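Local structure of diguanylate cyclase (Xanthomonas campestris pv. campestris, 5H5O) at residues 67-72 with 77-82. The protein binds cyclic GMP through this cyclic nucleotide-binding domain and probably makes cyclic di-GMP from two GTP molecules. Sequence-based numbering, arbitrary orientation.
With PCG (cyclic guanosine monophosphate), chain C.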
# COMPACT_ATOMS: atom_id res chain seq x y z
N GLY A 67 7.13 2.19 -9.97
CA GLY A 67 8.36 1.85 -9.28
C GLY A 67 8.32 2.08 -7.78
O GLY A 67 9.34 1.88 -7.11
N GLU A 68 7.16 2.48 -7.26
CA GLU A 68 7.03 2.75 -5.82
C GLU A 68 7.23 1.48 -4.98
O GLU A 68 7.70 1.56 -3.85
CB GLU A 68 5.72 3.47 -5.47
CG GLU A 68 4.44 2.60 -5.38
CD GLU A 68 3.97 2.05 -6.73
OE1 GLU A 68 4.59 2.35 -7.76
OE2 GLU A 68 2.96 1.31 -6.74
N LEU A 69 6.92 0.31 -5.55
CA LEU A 69 7.19 -0.97 -4.88
C LEU A 69 8.68 -1.17 -4.63
O LEU A 69 9.09 -1.57 -3.53
CB LEU A 69 6.66 -2.15 -5.71
CG LEU A 69 5.16 -2.18 -6.04
CD1 LEU A 69 4.80 -3.45 -6.80
CD2 LEU A 69 4.31 -2.04 -4.77
N GLY A 70 9.49 -0.90 -5.65
CA GLY A 70 10.93 -0.97 -5.53
C GLY A 70 11.43 0.00 -4.48
O GLY A 70 12.35 -0.28 -3.72
N LEU A 71 10.78 1.15 -4.42
CA LEU A 71 11.15 2.18 -3.47
C LEU A 71 10.83 1.76 -2.02
O LEU A 71 11.63 1.97 -1.12
CB LEU A 71 10.41 3.47 -3.81
CG LEU A 71 10.65 4.67 -2.90
CD1 LEU A 71 12.01 5.29 -3.16
CD2 LEU A 71 9.54 5.70 -3.08
N LEU A 72 9.66 1.16 -1.82
CA LEU A 72 9.09 0.99 -0.48
C LEU A 72 9.39 -0.37 0.17
O LEU A 72 9.30 -0.52 1.40
CB LEU A 72 7.58 1.18 -0.55
CG LEU A 72 7.14 2.62 -0.86
CD1 LEU A 72 5.66 2.70 -1.20
CD2 LEU A 72 7.51 3.53 0.30
N ALA A 77 11.96 -7.24 -6.25
CA ALA A 77 12.43 -7.41 -7.62
C ALA A 77 11.40 -6.77 -8.54
O ALA A 77 10.20 -7.02 -8.41
CB ALA A 77 12.59 -8.87 -7.96
N ARG A 78 11.87 -5.93 -9.46
CA ARG A 78 11.00 -5.20 -10.39
C ARG A 78 9.98 -6.14 -11.04
O ARG A 78 10.35 -7.13 -11.69
CB ARG A 78 11.83 -4.50 -11.47
CG ARG A 78 12.80 -3.41 -10.97
CD ARG A 78 12.08 -2.22 -10.36
NE ARG A 78 12.96 -1.05 -10.26
CZ ARG A 78 12.64 0.05 -9.57
NH1 ARG A 78 11.48 0.11 -8.92
NH2 ARG A 78 13.49 1.07 -9.51
N SER A 79 8.70 -5.81 -10.86
CA SER A 79 7.61 -6.61 -11.40
C SER A 79 7.50 -6.49 -12.93
O SER A 79 6.88 -7.32 -13.58
CB SER A 79 6.29 -6.17 -10.79
OG SER A 79 6.40 -6.06 -9.39
N ALA A 80 8.08 -5.45 -13.49
CA ALA A 80 8.03 -5.30 -14.93
C ALA A 80 9.32 -4.68 -15.43
O ALA A 80 10.06 -4.09 -14.65
CB ALA A 80 6.83 -4.46 -15.35
N GLY A 81 9.58 -4.85 -16.72
CA GLY A 81 10.61 -4.08 -17.37
C GLY A 81 10.03 -2.73 -17.76
O GLY A 81 8.85 -2.63 -18.13
N ALA A 82 10.85 -1.69 -17.65
CA ALA A 82 10.42 -0.34 -18.02
C ALA A 82 11.30 0.20 -19.14
O ALA A 82 12.53 0.05 -19.08
CB ALA A 82 10.46 0.60 -16.79
PA PCG C . 8.12 -1.97 -9.57
O1A PCG C . 9.18 -1.09 -9.00
O2A PCG C . 7.73 -3.38 -9.26
O5' PCG C . 8.43 -1.77 -10.82
C5' PCG C . 7.48 -2.22 -11.78
C4' PCG C . 6.27 -1.37 -11.49
O4' PCG C . 5.07 -1.53 -12.21
C3' PCG C . 5.86 -1.47 -10.05
O3' PCG C . 6.99 -1.12 -9.21
C2' PCG C . 4.65 -0.57 -10.07
O2' PCG C . 4.87 0.81 -9.77
C1' PCG C . 4.15 -0.69 -11.52
N9 PCG C . 2.91 -1.40 -11.96
C8 PCG C . 2.01 -0.90 -12.81
N7 PCG C . 0.99 -1.76 -13.02
C5 PCG C . 1.22 -2.84 -12.29
C6 PCG C . 0.53 -4.13 -12.05
O6 PCG C . -0.54 -4.37 -12.62
N1 PCG C . 1.09 -5.03 -11.20
C2 PCG C . 2.27 -4.79 -10.57
N2 PCG C . 2.78 -5.72 -9.74
N3 PCG C . 2.97 -3.61 -10.75
C4 PCG C . 2.49 -2.63 -11.58
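G70 and R78 bring the backbones of helix 68-72 and the loop entering strand 81-84 nearest each other, CA to CA 6.4 Å, with G67 as N-cap of the helix and the cyclic phosphate of cyclic GMP lying between. R78 spans the gap: its chain, bent at chi2 (-65°), brings the guanidinium round so that NH1 gives a hydrogen bond to phosphate O1A at 2.6 Å and a weak one to G67 O at 3.3 Å, both near the guanidinium plane. NH1 also lies against G70 CA (3.6 Å), oblique to the guanidinium, so the arginine comes right up to the helix backbone. S79 holds the second exocyclic phosphate oxygen, O2A, by two hydrogen bonds, a nearly straight one from its backbone N (3.1 Å, 171°) and another from OG. At the ribose, O2' accepts a hydrogen bond from G67 N at 2.7 Å and donates one to E68 OE1, while OE2 of that carboxylate forms a salt bridge with R119. L69 CD1 packs near S79 OG beside the sugar-phosphate ring. Both segments belong to the phosphate-binding cassette of the cyclic nucleotide-binding fold, in which the helix start, with its weak G70 N bond to O1A, and the arginine probably share in offsetting the phosphate charge. With one weak direct hydrogen bond between them, the segments are joined chiefly through the phosphate.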